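Local atomic coordinates of proton-dependent oligopeptide transporter family protein (Xanthomonas campestris, PDB entry 6EI3), a protein that probably carries small peptides across the bacterial membrane together with protons, as a POT-family member of the major facilitator superfamily, captured here in an auto-inhibited state. Residues Q316-R321 with F326-M331; V386-D389 with P393-I396. All coordinates share one frame; numbering follows the deposited sequence.

Contact 1: residues Q316-R321 with F326-M331. With 78M ((2S)-2,3-dihydroxypropyl(7Z)-pentadec-7-enoate), chain K.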
ATOM      1  N   GLN A 316      18.303  -7.613  -7.087  1.00 25.38           N
ATOM      2  CA  GLN A 316      18.564  -8.778  -7.931  1.00 25.67           C
ATOM      3  C   GLN A 316      18.945  -8.285  -9.333  1.00 27.15           C
ATOM      4  O   GLN A 316      19.963  -8.705  -9.867  1.00 26.10           O
ATOM      5  CB  GLN A 316      17.331  -9.706  -8.027  1.00 26.52           C
ATOM      6  CG  GLN A 316      17.599 -10.918  -8.922  1.00 29.45           C
ATOM      7  CD  GLN A 316      16.408 -11.817  -9.097  1.00 34.41           C
ATOM      8  OE1 GLN A 316      15.434 -11.469  -9.752  1.00 28.02           O
ATOM      9  NE2 GLN A 316      16.507 -13.025  -8.591  1.00 25.91           N
ATOM     10  N   GLY A 317      18.123  -7.401  -9.900  1.00 24.59           N
ATOM     11  CA  GLY A 317      18.317  -6.843 -11.238  1.00 24.32           C
ATOM     12  C   GLY A 317      19.708  -6.292 -11.500  1.00 29.02           C
ATOM     13  O   GLY A 317      20.272  -6.500 -12.576  1.00 27.89           O
ATOM     14  N   ARG A 318      20.289  -5.617 -10.494  1.00 26.99           N
ATOM     15  CA  ARG A 318      21.625  -5.002 -10.548  1.00 28.26           C
ATOM     16  C   ARG A 318      22.734  -6.004 -10.860  1.00 34.04           C
ATOM     17  O   ARG A 318      23.737  -5.614 -11.438  1.00 35.53           O
ATOM     18  CB  ARG A 318      21.939  -4.300  -9.216  1.00 30.37           C
ATOM     19  CG  ARG A 318      21.144  -3.002  -8.991  1.00 37.25           C
ATOM     20  CD  ARG A 318      21.628  -2.291  -7.731  1.00 42.35           C
ATOM     21  NE  ARG A 318      22.980  -1.738  -7.892  1.00 43.74           N
ATOM     22  CZ  ARG A 318      24.054  -2.160  -7.228  1.00 53.79           C
ATOM     23  NH1 ARG A 318      23.949  -3.125  -6.322  1.00 40.62           N
ATOM     24  NH2 ARG A 318      25.231  -1.598  -7.441  1.00 44.65           N
ATOM     25  N   GLU A 319      22.564  -7.277 -10.462  1.00 30.71           N
ATOM     26  CA  GLU A 319      23.554  -8.330 -10.693  1.00 32.33           C
ATOM     27  C   GLU A 319      23.287  -9.122 -11.982  1.00 34.58           C
ATOM     28  O   GLU A 319      24.003 -10.065 -12.274  1.00 35.44           O
ATOM     29  CB  GLU A 319      23.633  -9.276  -9.476  1.00 34.23           C
ATOM     30  CG  GLU A 319      23.894  -8.577  -8.146  1.00 51.57           C
ATOM     31  CD  GLU A 319      25.158  -7.742  -8.031  1.00 82.42           C
ATOM     32  OE1 GLU A 319      26.235  -8.221  -8.458  1.00 81.04           O
ATOM     33  OE2 GLU A 319      25.072  -6.615  -7.490  1.00 77.84           O
ATOM     34  N   MET A 320      22.251  -8.755 -12.735  1.00 29.94           N
ATOM     35  CA  MET A 320      21.895  -9.462 -13.966  1.00 29.76           C
ATOM     36  C   MET A 320      22.527  -8.809 -15.209  1.00 33.97           C
ATOM     37  O   MET A 320      22.928  -7.656 -15.132  1.00 32.25           O
ATOM     38  CB  MET A 320      20.366  -9.550 -14.077  1.00 30.34           C
ATOM     39  CG  MET A 320      19.759 -10.335 -12.926  1.00 31.78           C
ATOM     40  SD  MET A 320      17.963 -10.378 -12.964  1.00 34.28           S
ATOM     41  CE  MET A 320      17.709 -11.805 -14.085  1.00 31.68           C
ATOM     42  N   ARG A 321      22.643  -9.541 -16.335  1.00 31.87           N
ATOM     43  CA  ARG A 321      23.229  -8.973 -17.565  1.00 32.74           C
ATOM     44  C   ARG A 321      22.256  -8.001 -18.222  1.00 34.88           C
ATOM     45  O   ARG A 321      21.053  -8.242 -18.258  1.00 33.47           O
ATOM     46  CB  ARG A 321      23.590 -10.061 -18.589  1.00 36.48           C
ATOM     47  CG  ARG A 321      24.596 -11.109 -18.141  1.00 49.68           C
ATOM     48  CD  ARG A 321      25.129 -11.889 -19.342  1.00 70.63           C
ATOM     49  NE  ARG A 321      24.101 -12.691 -20.024  1.00 81.50           N
ATOM     50  CZ  ARG A 321      23.558 -12.388 -21.202  1.00 92.08           C
ATOM     51  NH1 ARG A 321      23.925 -11.286 -21.850  1.00 76.69           N
ATOM     52  NH2 ARG A 321      22.639 -13.180 -21.740  1.00 77.09           N
ATOM     53  N   PHE A 326      21.045   0.428 -20.177  1.00 32.98           N
ATOM     54  CA  PHE A 326      19.943   0.014 -19.286  1.00 30.53           C
ATOM     55  C   PHE A 326      20.340   0.029 -17.816  1.00 32.27           C
ATOM     56  O   PHE A 326      21.518  -0.102 -17.484  1.00 30.66           O
ATOM     57  CB  PHE A 326      19.439  -1.387 -19.691  1.00 31.82           C
ATOM     58  CG  PHE A 326      18.041  -1.738 -19.235  1.00 31.31           C
ATOM     59  CD1 PHE A 326      16.929  -1.288 -19.941  1.00 33.36           C
ATOM     60  CD2 PHE A 326      17.837  -2.549 -18.124  1.00 30.44           C
ATOM     61  CE1 PHE A 326      15.636  -1.614 -19.520  1.00 33.03           C
ATOM     62  CE2 PHE A 326      16.546  -2.865 -17.698  1.00 32.42           C
ATOM     63  CZ  PHE A 326      15.455  -2.414 -18.412  1.00 31.05           C
ATOM     64  N   THR A 327      19.356   0.174 -16.924  1.00 28.70           N
ATOM     65  CA  THR A 327      19.638   0.135 -15.490  1.00 27.90           C
ATOM     66  C   THR A 327      18.525  -0.668 -14.818  1.00 30.08           C
ATOM     67  O   THR A 327      17.385  -0.604 -15.264  1.00 28.10           O
ATOM     68  CB  THR A 327      19.948   1.536 -14.932  1.00 35.51           C
ATOM     69  OG1 THR A 327      20.340   1.425 -13.573  1.00 36.77           O
ATOM     70  CG2 THR A 327      18.808   2.525 -15.105  1.00 32.08           C
ATOM     71  N   ALA A 328      18.873  -1.476 -13.798  1.00 26.07           N
ATOM     72  CA  ALA A 328      17.952  -2.395 -13.110  1.00 25.25           C
ATOM     73  C   ALA A 328      16.564  -1.811 -12.737  1.00 27.53           C
ATOM     74  O   ALA A 328      15.538  -2.485 -12.921  1.00 23.98           O
ATOM     75  CB  ALA A 328      18.625  -2.981 -11.864  1.00 25.53           C
ATOM     76  N   SER A 329      16.551  -0.580 -12.193  1.00 25.41           N
ATOM     77  CA  SER A 329      15.328   0.116 -11.748  1.00 24.69           C
ATOM     78  C   SER A 329      14.289   0.293 -12.850  1.00 28.52           C
ATOM     79  O   SER A 329      13.096   0.304 -12.553  1.00 27.80           O
ATOM     80  CB  SER A 329      15.679   1.454 -11.110  1.00 25.10           C
ATOM     81  OG  SER A 329      16.114   1.276  -9.772  1.00 28.82           O
ATOM     82  N   GLN A 330      14.728   0.398 -14.122  1.00 24.42           N
ATOM     83  CA  GLN A 330      13.810   0.563 -15.260  1.00 23.89           C
ATOM     84  C   GLN A 330      12.810  -0.593 -15.432  1.00 28.06           C
ATOM     85  O   GLN A 330      11.753  -0.392 -16.032  1.00 27.29           O
ATOM     86  CB  GLN A 330      14.578   0.789 -16.557  1.00 25.11           C
ATOM     87  CG  GLN A 330      15.330   2.117 -16.589  1.00 22.19           C
ATOM     88  CD  GLN A 330      16.045   2.228 -17.894  1.00 32.77           C
ATOM     89  OE1 GLN A 330      17.033   1.555 -18.124  1.00 31.01           O
ATOM     90  NE2 GLN A 330      15.499   3.003 -18.805  1.00 28.90           N
ATOM     91  N   MET A 331      13.133  -1.792 -14.891  1.00 23.30           N
ATOM     92  CA  MET A 331      12.250  -2.963 -14.984  1.00 22.78           C
ATOM     93  C   MET A 331      10.910  -2.693 -14.311  1.00 26.80           C
ATOM     94  O   MET A 331       9.923  -3.328 -14.672  1.00 26.83           O
ATOM     95  CB  MET A 331      12.898  -4.210 -14.353  1.00 24.53           C
ATOM     96  CG  MET A 331      14.091  -4.735 -15.149  1.00 28.09           C
ATOM     97  SD  MET A 331      13.737  -5.150 -16.880  1.00 32.00           S
ATOM     98  CE  MET A 331      12.978  -6.758 -16.696  1.00 28.57           C
TER
HETATM   99  O21 78M K 610      17.876 -11.332 -24.219  1.00 85.69           O
HETATM  100  C20 78M K 610      17.873 -10.504 -25.371  1.00 85.57           C
HETATM  101  C18 78M K 610      17.190  -9.188 -25.085  1.00 83.92           C
HETATM  102  O19 78M K 610      15.836  -9.412 -24.674  1.00 83.11           O
HETATM  103  C17 78M K 610      17.232  -8.238 -26.262  1.00 83.47           C
HETATM  104  O2  78M K 610      16.837  -6.971 -25.682  1.00 81.02           O
HETATM  105  C1  78M K 610      17.687  -5.936 -25.743  1.00 78.00           C
HETATM  106  O1  78M K 610      18.673  -5.906 -26.433  1.00 79.81           O
HETATM  107  C2  78M K 610      17.272  -4.842 -24.807  1.00 71.93           C
HETATM  108  C3  78M K 610      17.668  -5.155 -23.375  1.00 66.89           C
HETATM  109  C4  78M K 610      17.021  -4.231 -22.362  1.00 63.84           C
HETATM  110  C5  78M K 610      16.818  -4.872 -20.994  1.00 62.46           C
HETATM  111  C6  78M K 610      15.686  -5.906 -20.928  1.00 63.73           C
HETATM  112  C7  78M K 610      14.352  -5.255 -21.078  1.00 65.71           C
HETATM  113  C8  78M K 610      13.179  -5.748 -20.750  1.00 66.79           C
HETATM  114  C9  78M K 610      11.873  -5.036 -20.910  1.00 68.81           C
HETATM  115  C10 78M K 610      11.581  -4.103 -19.727  1.00 71.15           C
HETATM  116  C11 78M K 610      12.011  -2.646 -19.897  1.00 72.51           C
HETATM  117  C12 78M K 610      11.039  -1.763 -20.670  1.00 74.54           C
HETATM  118  C13 78M K 610       9.691  -1.559 -19.992  1.00 75.71           C
HETATM  119  C15 78M K 610       7.332  -0.716 -20.178  1.00 78.07           C
HETATM  120  C14 78M K 610       8.652  -0.900 -20.878  1.00 77.54           C
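Ala328 sets its methyl against the backbone of Gly317 and Arg318, where the short helix 312-317 runs out into a type I beta turn from Gly317 to Met320; the chain then loops back to a 3-10 segment at 328-331. This is an inter-helix connection in a major facilitator superfamily transporter: a type I turn and loop that lead through the 3-10 segment to helix 334-357. Taking 326-331 in order, Phe326 comes first and faces the lipid, not the turn. A chi1 of -159° swings its ring away from the backbone N, and C5 of the monoacylglycerol 78M (chain K) lies over the centre of one face, 3.5 Å above the plane, while Gln330 OE1 sits near the rim of the opposite face. Thr327 gives its backbone N to that same OE1, at 3.0 Å and with an N-H...O angle of 148°, which ties the side chain of Gln330 back over the start of the 3-10 turn. Ala328 makes the crossing itself: its CB lies 3.4 Å from Arg318 N and 3.5 Å from Gly317 C, so the methyl rests on the peptide between those residues. Ser329 OG hydrogen-bonds with Gln27 OE1, on helix 25-30, and with Asn23 O. Gln330 NE2 reaches Leu157 O on helix 137-165. Met331, bent at chi2 and chi3, brings SD to 3.7 Å from C10 of the lipid. The aliphatic base of Arg318 meets the same alanine methyl, its CG 3.8 Å from Ala328 CB.

Contact 2: residues V386-D389 with P393-I396. With 78M ((2S)-2,3-dihydroxypropyl(7Z)-pentadec-7-enoate), chain K; 78M ((2S)-2,3-dihydroxypropyl(7Z)-pentadec-7-enoate), chain F.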
ATOM      1  N   VAL A 386      18.706 -18.683  -7.894  1.00 33.55           N
ATOM      2  CA  VAL A 386      19.440 -19.962  -7.775  1.00 35.72           C
ATOM      3  C   VAL A 386      20.355 -20.168  -9.002  1.00 39.57           C
ATOM      4  O   VAL A 386      21.477 -20.633  -8.832  1.00 40.72           O
ATOM      5  CB  VAL A 386      18.497 -21.172  -7.496  1.00 39.96           C
ATOM      6  CG1 VAL A 386      19.225 -22.506  -7.634  1.00 41.17           C
ATOM      7  CG2 VAL A 386      17.853 -21.061  -6.118  1.00 39.25           C
ATOM      8  N   ALA A 387      19.887 -19.782 -10.216  1.00 34.56           N
ATOM      9  CA  ALA A 387      20.690 -19.863 -11.444  1.00 35.37           C
ATOM     10  C   ALA A 387      21.863 -18.884 -11.336  1.00 38.23           C
ATOM     11  O   ALA A 387      22.995 -19.270 -11.610  1.00 39.16           O
ATOM     12  CB  ALA A 387      19.837 -19.549 -12.668  1.00 35.64           C
ATOM     13  N   MET A 388      21.613 -17.671 -10.819  1.00 34.58           N
ATOM     14  CA  MET A 388      22.637 -16.632 -10.606  1.00 35.21           C
ATOM     15  C   MET A 388      23.674 -17.093  -9.566  1.00 41.03           C
ATOM     16  O   MET A 388      24.874 -16.978  -9.813  1.00 41.44           O
ATOM     17  CB  MET A 388      21.993 -15.299 -10.164  1.00 36.51           C
ATOM     18  CG  MET A 388      21.354 -14.492 -11.301  1.00 39.98           C
ATOM     19  SD  MET A 388      20.198 -13.207 -10.705  1.00 44.06           S
ATOM     20  CE  MET A 388      21.322 -12.026 -10.067  1.00 41.29           C
ATOM     21  N   ASP A 389      23.212 -17.648  -8.425  1.00 37.05           N
ATOM     22  CA  ASP A 389      24.080 -18.138  -7.353  1.00 38.55           C
ATOM     23  C   ASP A 389      25.022 -19.270  -7.821  1.00 44.46           C
ATOM     24  O   ASP A 389      26.140 -19.367  -7.325  1.00 45.68           O
ATOM     25  CB  ASP A 389      23.253 -18.555  -6.117  1.00 39.97           C
ATOM     26  CG  ASP A 389      22.442 -17.430  -5.469  1.00 48.56           C
ATOM     27  OD1 ASP A 389      22.837 -16.248  -5.604  1.00 49.02           O
ATOM     28  OD2 ASP A 389      21.430 -17.735  -4.807  1.00 53.91           O
ATOM     29  N   PRO A 393      25.149 -16.871 -16.018  1.00 44.42           N
ATOM     30  CA  PRO A 393      24.842 -15.474 -16.381  1.00 43.06           C
ATOM     31  C   PRO A 393      23.362 -15.330 -16.761  1.00 44.37           C
ATOM     32  O   PRO A 393      22.857 -16.083 -17.597  1.00 46.76           O
ATOM     33  CB  PRO A 393      25.817 -15.168 -17.526  1.00 45.73           C
ATOM     34  CG  PRO A 393      26.155 -16.491 -18.108  1.00 51.42           C
ATOM     35  CD  PRO A 393      25.953 -17.551 -17.061  1.00 46.75           C
ATOM     36  N   MET A 394      22.635 -14.465 -16.050  1.00 35.92           N
ATOM     37  CA  MET A 394      21.201 -14.294 -16.296  1.00 32.33           C
ATOM     38  C   MET A 394      20.902 -12.898 -16.799  1.00 33.95           C
ATOM     39  O   MET A 394      21.246 -11.931 -16.131  1.00 32.17           O
ATOM     40  CB  MET A 394      20.375 -14.637 -15.049  1.00 33.29           C
ATOM     41  CG  MET A 394      20.479 -16.113 -14.643  1.00 36.73           C
ATOM     42  SD  MET A 394      19.731 -17.257 -15.832  1.00 39.16           S
ATOM     43  CE  MET A 394      18.030 -17.205 -15.295  1.00 34.94           C
ATOM     44  N   HIS A 395      20.288 -12.790 -17.990  1.00 30.28           N
ATOM     45  CA  HIS A 395      19.942 -11.491 -18.564  1.00 29.80           C
ATOM     46  C   HIS A 395      18.770 -10.949 -17.760  1.00 30.92           C
ATOM     47  O   HIS A 395      17.899 -11.719 -17.341  1.00 29.92           O
ATOM     48  CB  HIS A 395      19.567 -11.634 -20.050  1.00 31.34           C
ATOM     49  CG  HIS A 395      19.506 -10.331 -20.793  1.00 34.91           C
ATOM     50  ND1 HIS A 395      18.401  -9.497 -20.702  1.00 36.02           N
ATOM     51  CD2 HIS A 395      20.414  -9.764 -21.625  1.00 37.03           C
ATOM     52  CE1 HIS A 395      18.680  -8.444 -21.457  1.00 35.43           C
ATOM     53  NE2 HIS A 395      19.874  -8.565 -22.043  1.00 36.57           N
ATOM     54  N   ILE A 396      18.748  -9.633 -17.528  1.00 27.53           N
ATOM     55  CA  ILE A 396      17.676  -8.986 -16.751  1.00 26.34           C
ATOM     56  C   ILE A 396      16.262  -9.220 -17.360  1.00 29.18           C
ATOM     57  O   ILE A 396      15.289  -9.177 -16.621  1.00 28.51           O
ATOM     58  CB  ILE A 396      17.980  -7.489 -16.504  1.00 28.55           C
ATOM     59  CG1 ILE A 396      17.086  -6.933 -15.354  1.00 27.05           C
ATOM     60  CG2 ILE A 396      17.893  -6.654 -17.816  1.00 28.31           C
ATOM     61  CD1 ILE A 396      17.601  -5.683 -14.704  1.00 30.54           C
TER
HETATM   62  O21 78M K 610      17.876 -11.332 -24.219  1.00 85.69           O
HETATM   63  C20 78M K 610      17.873 -10.504 -25.371  1.00 85.57           C
HETATM   64  C18 78M K 610      17.190  -9.188 -25.085  1.00 83.92           C
HETATM   65  O19 78M K 610      15.836  -9.412 -24.674  1.00 83.11           O
HETATM   66  C17 78M K 610      17.232  -8.238 -26.262  1.00 83.47           C
HETATM   67  O2  78M K 610      16.837  -6.971 -25.682  1.00 81.02           O
HETATM   68  C1  78M K 610      17.687  -5.936 -25.743  1.00 78.00           C
HETATM   69  O1  78M K 610      18.673  -5.906 -26.433  1.00 79.81           O
HETATM   70  C2  78M K 610      17.272  -4.842 -24.807  1.00 71.93           C
HETATM   71  C3  78M K 610      17.668  -5.155 -23.375  1.00 66.89           C
HETATM   72  C4  78M K 610      17.021  -4.231 -22.362  1.00 63.84           C
HETATM   73  C5  78M K 610      16.818  -4.872 -20.994  1.00 62.46           C
HETATM   74  C6  78M K 610      15.686  -5.906 -20.928  1.00 63.73           C
HETATM   75  C7  78M K 610      14.352  -5.255 -21.078  1.00 65.71           C
HETATM   76  C8  78M K 610      13.179  -5.748 -20.750  1.00 66.79           C
HETATM   77  C9  78M K 610      11.873  -5.036 -20.910  1.00 68.81           C
HETATM   78  C10 78M K 610      11.581  -4.103 -19.727  1.00 71.15           C
HETATM   79  C11 78M K 610      12.011  -2.646 -19.897  1.00 72.51           C
HETATM   80  C12 78M K 610      11.039  -1.763 -20.670  1.00 74.54           C
HETATM   81  C13 78M K 610       9.691  -1.559 -19.992  1.00 75.71           C
HETATM   82  C15 78M K 610       7.332  -0.716 -20.178  1.00 78.07           C
HETATM   83  C14 78M K 610       8.652  -0.900 -20.878  1.00 77.54           C
HETATM   84  O21 78M F 605      19.996 -20.809 -17.272  1.00 91.69           O
HETATM   85  C20 78M F 605      19.130 -20.920 -16.151  1.00 90.09           C
HETATM   86  C18 78M F 605      17.816 -21.547 -16.554  1.00 89.53           C
HETATM   87  O19 78M F 605      17.135 -20.721 -17.501  1.00 89.14           O
HETATM   88  C17 78M F 605      16.930 -21.890 -15.375  1.00 88.30           C
HETATM   89  O2  78M F 605      16.274 -20.699 -14.874  1.00 85.21           O
HETATM   90  C1  78M F 605      14.983 -20.518 -15.187  1.00 84.15           C
HETATM   91  O1  78M F 605      14.421 -21.099 -16.081  1.00 88.10           O
HETATM   92  C2  78M F 605      14.333 -19.517 -14.275  1.00 78.33           C
HETATM   93  C3  78M F 605      12.881 -19.210 -14.633  1.00 74.24           C
HETATM   94  C4  78M F 605      11.899 -19.524 -13.517  1.00 71.25           C
HETATM   95  C5  78M F 605      11.171 -20.853 -13.644  1.00 69.73           C
HETATM   96  C6  78M F 605      10.327 -21.202 -12.416  1.00 68.18           C
HETATM   97  C7  78M F 605       8.864 -21.314 -12.703  1.00 67.48           C
HETATM   98  C8  78M F 605       7.975 -20.335 -12.662  1.00 66.83           C
HETATM   99  C9  78M F 605       6.506 -20.443 -12.948  1.00 67.28           C
HETATM  100  C10 78M F 605       6.182 -20.772 -14.411  1.00 69.39           C
HETATM  101  C11 78M F 605       4.806 -21.390 -14.625  1.00 71.76           C
HETATM  102  C12 78M F 605       3.666 -20.393 -14.762  1.00 71.98           C
HETATM  103  C13 78M F 605       2.288 -21.022 -14.664  1.00 73.28           C
HETATM  104  C15 78M F 605      -0.211 -20.710 -14.780  1.00 75.61           C
HETATM  105  C14 78M F 605       1.145 -20.055 -14.909  1.00 73.81           C
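Met394 folds back onto the last turn of helix 363-389 and packs against Ala387 and Met388, so the connection to helix 400-424 begins with a small apolar contact. The bend at chi2 (-67°) sets its SD beside Ala387 CB, and that at chi3 (-85°) places the terminal CE, which also nears that methyl. The apolar packing has two points: Met394 SD lies 3.9 Å from Ala387 CB, and Met388 CG lies 3.8 Å from Met394 CG, the two side chains crossing at a slant. This is plain van der Waals packing between a helix end and the irregular chain that follows it.

Two monoacylglycerols also line the connection. The glycerol end of 78M (chain F) adds to the Ala387-Met394 pair: its C20 is 3.7 Å from Met394 SD and 3.8 Å from Ala387 CB. The other lipid, 78M (chain K), lies by the far end of 393-396. Its hydroxyl O21 stands over the centre of the His395 ring, 3.8 Å above the plane, and its C3 meets the ring edge. Ile396 CG2 touches the acyl chain at C5, 3.8 Å away.

Polar bonds lie outside the packing. His395 ND1 pairs with the backbone N of Ala397, which holds the imidazole in its setting, and Asp389 uses OD1 for Gln385 and OD2 for Ser470. In the fold, Met388 also leans on Glu319 and Met320 of the loop after helix 312-317, while Val386 and Asp389 face helix 471-495, against Phe477 and Ala473.

Contacts 1 and 2 follow one another along the chain, with centres about 12 Å apart, and are joined directly by backbone. Arg321, at the end of 316-321, probably makes two hydrogen bonds to 393-396: its N to Met394 O at 2.8 Å, and its O to Ile396 N, also at 2.8 Å. Met320 packs next to this pairing, with CE 3.3 Å from His395 O and CB 3.3 Å from Met394 O. The loop after helix 312-317 is thus stitched to the loop after helix 363-389. Both contacts border the same lipid, 78M (chain K): Phe326 and Met331 from contact 1, His395 and Ile396 from contact 2. Ile396 and Met331 also touch each other.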